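Local coordinates for protein beta-mannosidase (Trichoderma harzianum, PDB 4CVU) that probably hydrolyses terminal beta-linked mannose residues from the non-reducing ends of oligosaccharides, as a secreted glycoside hydrolase of family 2, at residues Glu489-Met494 against Ser535-Asn540; Ala539-Leu544 against His565-Thr570; Ala881-Tyr886 against Ala903-Pro908; Ser860-His865 against Val933-Asp938. One frame throughout, in Å; residues are numbered along the deposited sequence. Where two conformers were deposited one is given.

Contact 1 of 4, residues Glu489-Met494 against Ser535-Asn540; sequences EFENLM and SPCSAN
Glu489, at the N-cap of helix 490-501, and Phe490 run past Ser538 and Cys537 with alpha carbons 6.0 Å apart in both pairs, the helix start lying against a loop without regular structure. The backbone N of Glu489 donates an almost straight hydrogen bond to Ser538 OG (3.1 Å, 176°). Beside this bond Phe490 CB rests on Cys537 CB, and a water accepts from Phe490 N and Ala539 N while donating to Asn492 OD1, tying the helix start to the loop. Asn492 CG lies 3.7 Å from Ala539 CB. This loop follows strand 534-535 of the (beta/alpha)8 barrel, the catalytic domain in glycoside hydrolase family 2, and meets the helix after strand 481-485. Glu491 reaches out extended beyond CG (chi2 -179°), its CG 3.8 Å from Cys537 SG and its OE1 3.3 Å from Asn540 CB. Its other oxygen, OE2, is hydrogen-bonded to Tyr513 OH of helix 506-528. An alanine at Glu491 would probably leave the Tyr513 hydroxyl without this acceptor and open a gap beside Cys537 SG and Asn540 CB. Asn540 ND2 bonds Ser535 OG at 2.7 Å, in the plane of its own amide, which holds that amide in place.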
loop_
_atom_site.group_PDB
_atom_site.type_symbol
_atom_site.label_atom_id
_atom_site.label_comp_id
_atom_site.label_asym_id
_atom_site.label_seq_id
_atom_site.Cartn_x
_atom_site.Cartn_y
_atom_site.Cartn_z
ATOM N N GLU A 489 7.775 -28.527 -22.709
ATOM C CA GLU A 489 7.366 -29.749 -21.975
ATOM C C GLU A 489 6.395 -30.764 -22.620
ATOM O O GLU A 489 5.424 -31.163 -21.996
ATOM C CB GLU A 489 6.853 -29.369 -20.584
ATOM C CG GLU A 489 7.918 -29.545 -19.500
ATOM C CD GLU A 489 7.907 -28.444 -18.459
ATOM O OE1 GLU A 489 6.847 -27.778 -18.305
ATOM O OE2 GLU A 489 8.971 -28.266 -17.771
ATOM N N PHE A 490 6.673 -31.186 -23.845
ATOM C CA PHE A 490 5.846 -32.115 -24.515
ATOM C C PHE A 490 6.288 -33.550 -24.237
ATOM O O PHE A 490 5.647 -34.227 -23.514
ATOM C CB PHE A 490 5.875 -31.825 -26.009
ATOM C CG PHE A 490 4.966 -30.729 -26.387
ATOM C CD1 PHE A 490 5.315 -29.423 -26.168
ATOM C CD2 PHE A 490 3.718 -31.004 -26.850
ATOM C CE1 PHE A 490 4.432 -28.418 -26.462
ATOM C CE2 PHE A 490 2.819 -30.009 -27.156
ATOM C CZ PHE A 490 3.182 -28.702 -26.969
ATOM N N GLU A 491 7.415 -33.956 -24.781
ATOM C CA GLU A 491 7.838 -35.347 -24.740
ATOM C C GLU A 491 8.295 -35.827 -23.356
ATOM O O GLU A 491 8.314 -37.042 -23.060
ATOM C CB GLU A 491 8.972 -35.553 -25.741
ATOM C CG GLU A 491 8.523 -35.646 -27.228
ATOM C CD GLU A 491 9.690 -35.878 -28.194
ATOM O OE1 GLU A 491 10.555 -36.710 -27.868
ATOM O OE2 GLU A 491 9.751 -35.244 -29.276
ATOM N N ASN A 492 8.742 -34.885 -22.528
ATOM C CA ASN A 492 9.204 -35.230 -21.184
ATOM C C ASN A 492 8.106 -35.179 -20.114
ATOM O O ASN A 492 8.304 -35.712 -19.006
ATOM C CB ASN A 492 10.391 -34.361 -20.795
ATOM C CG ASN A 492 10.009 -32.922 -20.531
ATOM O OD1 ASN A 492 9.257 -32.318 -21.272
ATOM N ND2 ASN A 492 10.570 -32.351 -19.465
ATOM N N LEU A 493 6.969 -34.544 -20.428
ATOM C CA LEU A 493 5.894 -34.334 -19.439
ATOM C C LEU A 493 4.469 -34.594 -19.987
ATOM O O LEU A 493 3.813 -35.560 -19.604
ATOM C CB LEU A 493 5.988 -32.918 -18.854
ATOM C CG LEU A 493 5.020 -32.562 -17.715
ATOM C CD1 LEU A 493 5.270 -33.455 -16.515
ATOM C CD2 LEU A 493 5.144 -31.110 -17.317
ATOM N N MET A 494 3.986 -33.738 -20.874
ATOM C CA MET A 494 2.580 -33.794 -21.267
ATOM C C MET A 494 2.187 -34.997 -22.107
ATOM O O MET A 494 1.086 -35.521 -21.938
ATOM C CB MET A 494 2.165 -32.517 -21.982
ATOM C CG MET A 494 2.185 -31.304 -21.084
ATOM S SD MET A 494 1.485 -31.606 -19.455
ATOM C CE MET A 494 -0.100 -32.300 -19.964
ATOM N N SER A 535 14.112 -28.196 -32.680
ATOM C CA SER A 535 13.696 -29.335 -31.924
ATOM C C SER A 535 12.193 -29.200 -31.728
ATOM O O SER A 535 11.695 -28.079 -31.496
ATOM C CB SER A 535 14.434 -29.362 -30.573
ATOM O OG SER A 535 13.931 -30.393 -29.745
ATOM N N PRO A 536 11.470 -30.322 -31.825
ATOM C CA PRO A 536 10.027 -30.245 -31.706
ATOM C C PRO A 536 9.534 -29.874 -30.285
ATOM O O PRO A 536 8.388 -29.468 -30.136
ATOM C CB PRO A 536 9.555 -31.633 -32.114
ATOM C CG PRO A 536 10.731 -32.523 -31.922
ATOM C CD PRO A 536 11.950 -31.691 -32.071
ATOM N N CYS A 537 10.389 -30.023 -29.260
ATOM C CA CYS A 537 10.064 -29.495 -27.919
ATOM C C CYS A 537 11.305 -29.259 -27.090
ATOM O O CYS A 537 12.410 -29.708 -27.435
ATOM C CB CYS A 537 9.103 -30.403 -27.168
ATOM S SG CYS A 537 9.751 -32.077 -26.976
ATOM N N SER A 538 11.094 -28.548 -25.991
ATOM C CA SER A 538 12.166 -28.017 -25.148
ATOM C C SER A 538 13.031 -29.069 -24.501
ATOM O O SER A 538 14.149 -28.763 -24.116
ATOM C CB SER A 538 11.572 -27.185 -24.029
ATOM O OG SER A 538 10.773 -28.011 -23.191
ATOM N N ALA A 539 12.504 -30.276 -24.322
ATOM C CA ALA A 539 13.246 -31.364 -23.723
ATOM C C ALA A 539 12.856 -32.685 -24.332
ATOM O O ALA A 539 11.681 -33.066 -24.302
ATOM C CB ALA A 539 12.993 -31.412 -22.200
ATOM N N ASN A 540 13.837 -33.397 -24.863
ATOM C CA ASN A 540 13.599 -34.687 -25.469
ATOM C C ASN A 540 14.896 -35.505 -25.588
ATOM O O ASN A 540 15.979 -35.031 -25.298
ATOM C CB ASN A 540 12.866 -34.552 -26.851
ATOM C CG ASN A 540 13.637 -33.730 -27.848
ATOM O OD1 ASN A 540 14.645 -34.188 -28.366
ATOM N ND2 ASN A 540 13.187 -32.465 -28.099
HETATM O O HOH W 1 9.522 -31.095 -23.979
#

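Contact 2 of 4, residues Ala539-Leu544 against His565-Thr570; sequences ANNGWL and HIYGDT. With NAG (2-acetamido-2-deoxy-beta-D-glucopyranose), chain F.
Ala539 and Asp569, Asn540 and Gly568, and Asn541 and Tyr567 meet as two loops running in nearly opposite directions, 171° apart, with no hydrogen bond from one to the other. Carbon-to-oxygen approaches dominate. Asp569, its CG set between backbone N and carbonyl carbon (chi1 57°), brings OD1 to 3.2 Å from Ala539 CA and nearly as near to its CB, and Asn540 O comes within 3.1 Å of Gly568 CA. A beta carbon on Gly568 would clash with that carbonyl oxygen, and positive phi also favours glycine. Neither Asp569 OD1 nor the backbone O of Asn541 has a polar partner in the model, although the contact buries both.

The side-chain packing centres on Asn541, whose OD1 lies 3.4 Å from Tyr567 CB. Its amide plane is turned 65° from the tyrosine ring, and its backbone O is 3.8 Å from Tyr567 CD2. Both polar ends are anchored outside: Asn541 ND2 on Tyr558 O, Tyr567 OH on Thr562 N.

The loop's own bend is an Asx turn following strand 534-535 of the barrel domain: Asn540 OD1 accepts from Gly542 N at 3.0 Å, in the carbonyl plane and on a lone pair.

Sugar contacts come at the far end of the same loop. N2 of an N-acetylglucosamine from a glycan attached to the protein donates to Leu544 O at 2.8 Å, and Arg557 NH2 also hydrogen-bonds the sugar.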
loop_
_atom_site.group_PDB
_atom_site.type_symbol
_atom_site.label_atom_id
_atom_site.label_comp_id
_atom_site.label_asym_id
_atom_site.label_seq_id
_atom_site.Cartn_x
_atom_site.Cartn_y
_atom_site.Cartn_z
ATOM N N ALA A 539 12.504 -30.276 -24.322
ATOM C CA ALA A 539 13.246 -31.364 -23.723
ATOM C C ALA A 539 12.856 -32.685 -24.332
ATOM O O ALA A 539 11.681 -33.066 -24.302
ATOM C CB ALA A 539 12.993 -31.412 -22.200
ATOM N N ASN A 540 13.837 -33.397 -24.863
ATOM C CA ASN A 540 13.599 -34.687 -25.469
ATOM C C ASN A 540 14.896 -35.505 -25.588
ATOM O O ASN A 540 15.979 -35.031 -25.298
ATOM C CB ASN A 540 12.866 -34.552 -26.851
ATOM C CG ASN A 540 13.637 -33.730 -27.848
ATOM O OD1 ASN A 540 14.645 -34.188 -28.366
ATOM N ND2 ASN A 540 13.187 -32.465 -28.099
ATOM N N ASN A 541 14.761 -36.756 -26.004
ATOM C CA ASN A 541 15.896 -37.670 -26.114
ATOM C C ASN A 541 16.635 -37.635 -27.453
ATOM O O ASN A 541 17.462 -38.518 -27.742
ATOM C CB ASN A 541 15.428 -39.097 -25.810
ATOM C CG ASN A 541 15.078 -39.277 -24.353
ATOM O OD1 ASN A 541 15.768 -38.773 -23.484
ATOM N ND2 ASN A 541 13.999 -39.964 -24.083
ATOM N N GLY A 542 16.372 -36.596 -28.242
ATOM C CA GLY A 542 17.040 -36.412 -29.511
ATOM C C GLY A 542 16.344 -37.094 -30.665
ATOM O O GLY A 542 15.283 -37.732 -30.486
ATOM N N TRP A 543 16.954 -36.953 -31.846
ATOM C CA TRP A 543 16.424 -37.529 -33.086
ATOM C C TRP A 543 17.254 -38.714 -33.590
ATOM O O TRP A 543 18.467 -38.787 -33.391
ATOM C CB TRP A 543 16.339 -36.477 -34.186
ATOM C CG TRP A 543 17.555 -35.647 -34.434
ATOM C CD1 TRP A 543 17.851 -34.444 -33.846
ATOM C CD2 TRP A 543 18.625 -35.900 -35.367
ATOM N NE1 TRP A 543 19.024 -33.955 -34.340
ATOM C CE2 TRP A 543 19.514 -34.820 -35.280
ATOM C CE3 TRP A 543 18.911 -36.931 -36.267
ATOM C CZ2 TRP A 543 20.679 -34.749 -36.057
ATOM C CZ3 TRP A 543 20.059 -36.856 -37.037
ATOM C CH2 TRP A 543 20.931 -35.787 -36.924
ATOM N N LEU A 544 16.574 -39.644 -34.240
ATOM C CA LEU A 544 17.215 -40.756 -34.954
ATOM C C LEU A 544 17.566 -40.394 -36.414
ATOM O O LEU A 544 18.584 -40.844 -36.930
ATOM C CB LEU A 544 16.287 -41.970 -34.949
ATOM C CG LEU A 544 15.744 -42.404 -33.577
ATOM C CD1 LEU A 544 14.600 -43.386 -33.734
ATOM C CD2 LEU A 544 16.848 -43.035 -32.744
ATOM N N HIS A 565 23.088 -45.697 -21.673
ATOM C CA HIS A 565 23.239 -44.548 -22.584
ATOM C C HIS A 565 22.573 -43.312 -22.013
ATOM O O HIS A 565 21.697 -43.426 -21.158
ATOM C CB HIS A 565 22.652 -44.860 -23.938
ATOM C CG HIS A 565 23.398 -45.918 -24.684
ATOM N ND1 HIS A 565 23.353 -46.030 -26.055
ATOM C CD2 HIS A 565 24.217 -46.904 -24.259
ATOM C CE1 HIS A 565 24.100 -47.048 -26.444
ATOM N NE2 HIS A 565 24.646 -47.587 -25.373
ATOM N N ILE A 566 22.995 -42.140 -22.486
ATOM C CA ILE A 566 22.492 -40.849 -21.968
ATOM C C ILE A 566 21.950 -40.008 -23.126
ATOM O O ILE A 566 22.573 -39.944 -24.188
ATOM C CB ILE A 566 23.606 -40.074 -21.266
ATOM C CG1 ILE A 566 24.002 -40.787 -19.983
ATOM C CG2 ILE A 566 23.151 -38.642 -20.939
ATOM C CD1 ILE A 566 25.285 -40.273 -19.375
ATOM N N TYR A 567 20.810 -39.362 -22.905
ATOM C CA TYR A 567 20.146 -38.613 -23.933
ATOM C C TYR A 567 19.581 -37.345 -23.325
ATOM O O TYR A 567 19.128 -37.336 -22.192
ATOM C CB TYR A 567 18.956 -39.389 -24.512
ATOM C CG TYR A 567 19.249 -40.826 -24.868
ATOM C CD1 TYR A 567 19.136 -41.835 -23.915
ATOM C CD2 TYR A 567 19.682 -41.166 -26.141
ATOM C CE1 TYR A 567 19.413 -43.165 -24.245
ATOM C CE2 TYR A 567 19.961 -42.499 -26.480
ATOM C CZ TYR A 567 19.827 -43.484 -25.519
ATOM O OH TYR A 567 20.114 -44.815 -25.830
ATOM N N GLY A 568 19.567 -36.292 -24.102
ATOM C CA GLY A 568 18.723 -35.147 -23.781
ATOM C C GLY A 568 19.217 -34.206 -22.733
ATOM O O GLY A 568 20.194 -34.450 -22.053
ATOM N N ASP A 569 18.500 -33.097 -22.608
ATOM C CA ASP A 569 18.690 -32.183 -21.519
ATOM C C ASP A 569 17.912 -32.637 -20.273
ATOM O O ASP A 569 17.084 -33.542 -20.353
ATOM C CB ASP A 569 18.302 -30.749 -21.931
ATOM C CG ASP A 569 16.883 -30.615 -22.444
ATOM O OD1 ASP A 569 16.211 -31.655 -22.683
ATOM O OD2 ASP A 569 16.417 -29.414 -22.602
ATOM N N THR A 570 18.215 -32.026 -19.120
ATOM C CA THR A 570 17.606 -32.402 -17.841
ATOM C C THR A 570 16.828 -31.243 -17.176
ATOM O O THR A 570 17.165 -30.085 -17.367
ATOM C CB THR A 570 18.659 -32.880 -16.846
ATOM O OG1 THR A 570 19.672 -31.879 -16.685
ATOM C CG2 THR A 570 19.302 -34.200 -17.313
HETATM C C1 NAG F . 21.245 -43.190 -34.413
HETATM C C2 NAG F . 21.105 -43.591 -35.896
HETATM C C3 NAG F . 19.972 -44.572 -36.110
HETATM C C4 NAG F . 20.111 -45.731 -35.160
HETATM C C5 NAG F . 20.187 -45.204 -33.726
HETATM C C6 NAG F . 20.413 -46.326 -32.714
HETATM C C7 NAG F . 21.940 -41.802 -37.354
HETATM C C8 NAG F . 21.650 -40.583 -38.203
HETATM N N2 NAG F . 20.921 -42.423 -36.748
HETATM O O3 NAG F . 20.093 -45.029 -37.432
HETATM O O4 NAG F . 19.011 -46.588 -35.313
HETATM O O5 NAG F . 21.293 -44.358 -33.646
HETATM O O6 NAG F . 20.235 -45.793 -31.421
HETATM O O7 NAG F . 23.093 -42.193 -37.233
#

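Contact 3 of 4, residues Ala881-Tyr886 against Ala903-Pro908; sequences AGVSLY and AFVLRP
Ser884 and Leu906 form an antiparallel hydrogen-bonded pair between strands 884-890 and 904-906, in the smaller sheet of the C-terminal Ig-fold domain. Ser884 N donates to Leu906 O at 2.9 Å, nearly along the C=O axis, and Leu906 N returns a bond to Ser884 O at 3.0 Å. Two CA-H...O contacts flank this pair, from Val883 CA to Leu906 O and from Val905 CA to Ser884 O.

On the other side of the sheet from Ser884 and Leu906, Val905 fits between two neighbours. With CG1 anti to the backbone N (chi1 173°), its two methyls are divided between them: CG1 faces Val883 CG1 at 4.1 Å, while CG2 touches Leu885 CD2 at 3.8 Å. The Leu885 and Val905 side chains lie side by side, pointing the same way. At one end Pro908 packs its ring against the backbone of Gly882, CD 3.8 Å from the glycine O.

At the other end the ladder is interrupted by a G1 beta bulge, Ala903 and Phe904 both facing Thr887, with Ala903 at positive phi. Thr887 OG1 hydrogen-bonds Phe904 O and also Ser884 OG, so one side chain links the bulge to the paired serine.

Farther out, Leu906 packs on Val877 and Ala879 of strand 874-879 in the partner sheet, Phe904 makes a cation-pi contact with Lys912, and Tyr886 OH hydrogen-bonds OD2 of Asp681 in helix 664-692.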
loop_
_atom_site.group_PDB
_atom_site.type_symbol
_atom_site.label_atom_id
_atom_site.label_comp_id
_atom_site.label_asym_id
_atom_site.label_seq_id
_atom_site.Cartn_x
_atom_site.Cartn_y
_atom_site.Cartn_z
ATOM N N ALA A 881 35.597 -8.228 14.491
ATOM C CA ALA A 881 35.680 -9.103 15.667
ATOM C C ALA A 881 35.780 -10.586 15.351
ATOM O O ALA A 881 36.130 -11.388 16.211
ATOM C CB ALA A 881 34.467 -8.866 16.548
ATOM N N GLY A 882 35.422 -10.971 14.130
ATOM C CA GLY A 882 35.481 -12.371 13.746
ATOM C C GLY A 882 35.032 -12.587 12.316
ATOM O O GLY A 882 34.824 -11.627 11.568
ATOM N N VAL A 883 34.886 -13.846 11.940
ATOM C CA VAL A 883 34.477 -14.199 10.587
ATOM C C VAL A 883 33.002 -13.907 10.384
ATOM O O VAL A 883 32.170 -14.251 11.224
ATOM C CB VAL A 883 34.694 -15.692 10.292
ATOM C CG1 VAL A 883 34.044 -16.096 8.965
ATOM C CG2 VAL A 883 36.167 -15.996 10.266
ATOM N N SER A 884 32.685 -13.276 9.258
ATOM C CA SER A 884 31.307 -13.053 8.880
ATOM C C SER A 884 30.931 -13.958 7.732
ATOM O O SER A 884 31.613 -13.946 6.716
ATOM C CB SER A 884 31.129 -11.596 8.459
ATOM O OG SER A 884 29.989 -11.507 7.655
ATOM N N LEU A 885 29.846 -14.724 7.864
ATOM C CA LEU A 885 29.357 -15.578 6.788
ATOM C C LEU A 885 28.161 -14.941 6.096
ATOM O O LEU A 885 27.320 -14.345 6.755
ATOM C CB LEU A 885 28.938 -16.959 7.338
ATOM C CG LEU A 885 30.019 -17.742 8.051
ATOM C CD1 LEU A 885 29.493 -19.111 8.519
ATOM C CD2 LEU A 885 31.186 -17.902 7.097
ATOM N N TYR A 886 28.095 -15.074 4.766
ATOM C CA TYR A 886 26.973 -14.636 3.963
ATOM C C TYR A 886 26.795 -13.138 4.221
ATOM O O TYR A 886 25.697 -12.737 4.534
ATOM C CB TYR A 886 25.647 -15.330 4.314
ATOM C CG TYR A 886 25.668 -16.825 4.041
ATOM C CD1 TYR A 886 25.394 -17.317 2.797
ATOM C CD2 TYR A 886 25.975 -17.703 5.036
ATOM C CE1 TYR A 886 25.441 -18.710 2.525
ATOM C CE2 TYR A 886 26.022 -19.097 4.786
ATOM C CZ TYR A 886 25.728 -19.571 3.527
ATOM O OH TYR A 886 25.769 -20.972 3.220
ATOM N N ALA A 903 26.937 -11.570 -0.638
ATOM C CA ALA A 903 26.871 -12.895 -0.030
ATOM C C ALA A 903 28.229 -13.566 -0.028
ATOM O O ALA A 903 28.408 -14.609 -0.631
ATOM C CB ALA A 903 25.835 -13.775 -0.736
ATOM N N PHE A 904 29.187 -12.947 0.672
ATOM C CA PHE A 904 30.556 -13.432 0.710
ATOM C C PHE A 904 31.065 -13.651 2.155
ATOM O O PHE A 904 30.490 -13.166 3.141
ATOM C CB PHE A 904 31.486 -12.462 -0.040
ATOM C CG PHE A 904 31.306 -11.002 0.337
ATOM C CD1 PHE A 904 31.906 -10.479 1.467
ATOM C CD2 PHE A 904 30.538 -10.156 -0.458
ATOM C CE1 PHE A 904 31.743 -9.145 1.799
ATOM C CE2 PHE A 904 30.374 -8.817 -0.125
ATOM C CZ PHE A 904 30.980 -8.315 1.020
ATOM N N VAL A 905 32.087 -14.476 2.273
ATOM C CA VAL A 905 32.770 -14.678 3.521
ATOM C C VAL A 905 33.809 -13.609 3.714
ATOM O O VAL A 905 34.509 -13.263 2.812
ATOM C CB VAL A 905 33.438 -16.086 3.595
ATOM C CG1 VAL A 905 34.292 -16.228 4.832
ATOM C CG2 VAL A 905 32.375 -17.169 3.572
ATOM N N LEU A 906 33.901 -13.101 4.926
ATOM C CA LEU A 906 34.839 -12.057 5.235
ATOM C C LEU A 906 35.549 -12.400 6.533
ATOM O O LEU A 906 34.894 -12.740 7.490
ATOM C CB LEU A 906 34.061 -10.787 5.418
ATOM C CG LEU A 906 34.732 -9.466 5.209
ATOM C CD1 LEU A 906 35.273 -9.309 3.823
ATOM C CD2 LEU A 906 33.718 -8.405 5.552
ATOM N N ARG A 907 36.878 -12.285 6.561
ATOM C CA ARG A 907 37.673 -12.569 7.767
ATOM C C ARG A 907 38.179 -11.266 8.319
ATOM O O ARG A 907 38.375 -10.365 7.592
ATOM C CB ARG A 907 38.890 -13.423 7.476
ATOM C CG ARG A 907 38.771 -14.408 6.354
ATOM C CD ARG A 907 39.850 -15.436 6.507
ATOM N NE ARG A 907 40.616 -15.610 5.300
ATOM C CZ ARG A 907 41.922 -15.829 5.271
ATOM N NH1 ARG A 907 42.646 -15.880 6.387
ATOM N NH2 ARG A 907 42.504 -15.958 4.105
ATOM N N PRO A 908 38.416 -11.196 9.617
ATOM C CA PRO A 908 38.692 -9.914 10.219
ATOM C C PRO A 908 40.018 -9.365 9.765
ATOM O O PRO A 908 40.919 -10.134 9.440
ATOM C CB PRO A 908 38.668 -10.206 11.709
ATOM C CG PRO A 908 38.969 -11.649 11.826
ATOM C CD PRO A 908 38.409 -12.283 10.608
#

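Contact 4 of 4, residues Ser860-His865 against Val933-Asp938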
loop_
_atom_site.group_PDB
_atom_site.type_symbol
_atom_site.label_atom_id
_atom_site.label_comp_id
_atom_site.label_asym_id
_atom_site.label_seq_id
_atom_site.Cartn_x
_atom_site.Cartn_y
_atom_site.Cartn_z
ATOM N N SER A 860 29.630 -15.683 15.749
ATOM C CA SER A 860 29.519 -14.677 16.766
ATOM C C SER A 860 29.402 -13.345 16.046
ATOM O O SER A 860 29.623 -13.253 14.854
ATOM C CB SER A 860 30.746 -14.726 17.706
ATOM O OG SER A 860 31.967 -14.555 16.999
ATOM N N ASP A 861 29.077 -12.310 16.772
ATOM C CA ASP A 861 28.972 -10.993 16.151
ATOM C C ASP A 861 30.328 -10.600 15.528
ATOM O O ASP A 861 31.295 -10.331 16.248
ATOM C CB ASP A 861 28.535 -9.971 17.207
ATOM C CG ASP A 861 28.221 -8.631 16.612
ATOM O OD1 ASP A 861 28.554 -8.389 15.427
ATOM O OD2 ASP A 861 27.659 -7.815 17.353
ATOM N N PRO A 862 30.408 -10.557 14.189
ATOM C CA PRO A 862 31.620 -10.117 13.504
ATOM C C PRO A 862 31.874 -8.616 13.595
ATOM O O PRO A 862 32.912 -8.159 13.141
ATOM C CB PRO A 862 31.341 -10.490 12.040
ATOM C CG PRO A 862 29.853 -10.316 11.923
ATOM C CD PRO A 862 29.298 -10.782 13.240
ATOM N N LYS A 863 30.938 -7.864 14.135
ATOM C CA LYS A 863 31.090 -6.415 14.274
ATOM C C LYS A 863 31.519 -5.779 12.963
ATOM O O LYS A 863 32.639 -5.322 12.827
ATOM C CB LYS A 863 32.093 -6.084 15.397
ATOM C CG LYS A 863 31.647 -6.635 16.743
ATOM C CD LYS A 863 31.711 -5.572 17.823
ATOM C CE LYS A 863 31.152 -6.077 19.144
ATOM N NZ LYS A 863 29.709 -6.426 19.015
ATOM N N LEU A 864 30.605 -5.775 11.989
ATOM C CA LEU A 864 30.896 -5.305 10.659
ATOM C C LEU A 864 30.931 -3.792 10.648
ATOM O O LEU A 864 30.142 -3.158 11.334
ATOM C CB LEU A 864 29.821 -5.771 9.668
ATOM C CG LEU A 864 29.775 -7.243 9.274
ATOM C CD1 LEU A 864 28.441 -7.555 8.640
ATOM C CD2 LEU A 864 30.890 -7.549 8.292
ATOM N N HIS A 865 31.892 -3.244 9.963
ATOM C CA HIS A 865 31.905 -1.793 9.635
ATOM C C HIS A 865 31.740 -1.503 8.079
ATOM O O HIS A 865 32.221 -2.187 7.141
ATOM C CB HIS A 865 33.241 -1.145 10.049
ATOM C CG HIS A 865 33.425 -0.940 11.527
ATOM N ND1 HIS A 865 33.461 -1.978 12.432
ATOM C CD2 HIS A 865 33.635 0.188 12.248
ATOM C CE1 HIS A 865 33.673 -1.499 13.645
ATOM N NE2 HIS A 865 33.788 -0.185 13.561
ATOM N N VAL A 933 24.605 -3.285 5.855
ATOM C CA VAL A 933 25.316 -4.585 5.728
ATOM C C VAL A 933 24.909 -5.525 6.855
ATOM O O VAL A 933 24.582 -5.089 7.946
ATOM C CB VAL A 933 26.859 -4.391 5.648
ATOM C CG1 VAL A 933 27.448 -3.813 6.927
ATOM C CG2 VAL A 933 27.583 -5.723 5.313
ATOM N N GLU A 934 24.955 -6.846 6.620
ATOM C CA GLU A 934 24.546 -7.758 7.650
ATOM C C GLU A 934 25.205 -9.050 7.296
ATOM O O GLU A 934 25.864 -9.117 6.266
ATOM C CB GLU A 934 23.023 -7.971 7.635
ATOM C CG GLU A 934 22.536 -8.844 6.476
ATOM C CD GLU A 934 21.032 -8.818 6.345
ATOM O OE1 GLU A 934 20.445 -7.702 6.100
ATOM O OE2 GLU A 934 20.412 -9.901 6.518
ATOM N N SER A 935 25.027 -10.038 8.172
ATOM C CA SER A 935 25.553 -11.406 7.937
ATOM C C SER A 935 24.634 -12.476 8.511
ATOM O O SER A 935 23.617 -12.225 9.136
ATOM C CB SER A 935 26.969 -11.521 8.532
ATOM O OG SER A 935 26.986 -11.606 9.975
ATOM N N LEU A 936 25.043 -13.725 8.379
ATOM C CA LEU A 936 24.274 -14.787 8.941
ATOM C C LEU A 936 23.948 -14.561 10.400
ATOM O O LEU A 936 22.837 -14.909 10.870
ATOM C CB LEU A 936 25.111 -16.072 8.809
ATOM C CG LEU A 936 24.382 -17.376 9.014
ATOM C CD1 LEU A 936 23.432 -17.717 7.868
ATOM C CD2 LEU A 936 25.443 -18.471 9.163
ATOM N N TRP A 937 24.920 -14.034 11.149
ATOM C CA TRP A 937 24.736 -13.753 12.576
ATOM C C TRP A 937 23.461 -12.984 12.845
ATOM O O TRP A 937 22.768 -13.216 13.828
ATOM C CB TRP A 937 25.959 -12.967 13.111
ATOM C CG TRP A 937 25.741 -12.296 14.428
ATOM C CD1 TRP A 937 25.458 -10.964 14.645
ATOM C CD2 TRP A 937 25.749 -12.922 15.704
ATOM N NE1 TRP A 937 25.296 -10.741 15.971
ATOM C CE2 TRP A 937 25.463 -11.920 16.654
ATOM C CE3 TRP A 937 25.960 -14.236 16.137
ATOM C CZ2 TRP A 937 25.392 -12.178 18.031
ATOM C CZ3 TRP A 937 25.888 -14.508 17.508
ATOM C CH2 TRP A 937 25.608 -13.474 18.447
ATOM N N ASP A 938 23.130 -12.065 11.951
ATOM C CA ASP A 938 22.005 -11.170 12.230
ATOM C C ASP A 938 20.641 -11.875 12.112
ATOM O O ASP A 938 19.671 -11.390 12.659
ATOM C CB ASP A 938 22.051 -9.970 11.299
ATOM C CG ASP A 938 23.205 -9.070 11.615
ATOM O OD1 ASP A 938 23.217 -8.505 12.720
ATOM O OD2 ASP A 938 24.108 -8.950 10.774
#
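Trp937 presents one face of its indole to the backbone of Ser860 and Asp861: Asp861 N sits 3.5 Å above the ring centre, Ser860 C toward the rim. Asp861 CA makes a CH-pi contact with the five-membered ring, 3.6 Å from its centroid and 6° off the normal. Trp937 CG, anti to the backbone N (chi1 164°), is brought close to this CA. The Asp861 carboxylate plane is turned 16° from that of the indole, though the side chains cross at about a right angle, Asp861 CB 3.6 Å from Trp937 NE1. Pro862 crosses the indole obliquely, CD 4.0 Å from Trp937 CB, and Pro862 CG rests near Ser935 OG. An alanine at Trp937 would probably uncover the Ser860-Asp861 backbone and open a gap, leaving this turn freer to shift.

An Asx turn (OD1 from Lys863 N, 2.8 Å) and a salt bridge from Lys863 NZ to OD2 (3.0 Å) hold Asp861, both donors above the carboxylate plane. Asp938 OD2 accepts from Ser935 N on its anti lone pair. Leu864 CD1 meets Val933 CG2 at 3.9 Å. The contact joins strands 864-869 and 932-934, first and last of the Ig-fold domain, from the two sheets of its beta sandwich.

Overall arrangement
The four contacts fall into two pairs, one in the barrel near mid-chain, the other in the C-terminal Ig-fold domain. Contacts 1 and 2 share Ala539 and Asn540, with centres about 10 Å apart, and Ser538 O lies 2.8 Å from Asp569 OD2 where they touch. Their barrel domain carries the active site in family 2 hydrolases; contact 2 extends outward to a glycan sugar at Leu544. Contacts 3 and 4 have centres about 8 Å apart; Leu936 N, just beyond strand 932-934, probably hydrogen-bonds Leu885 O of the neighbouring strand 884-890 (2.9 Å). Nearest atoms are about 24 Å apart between contacts 2 and 3, about 28 Å between 1 and 3, and about 31 Å between 1 and 4.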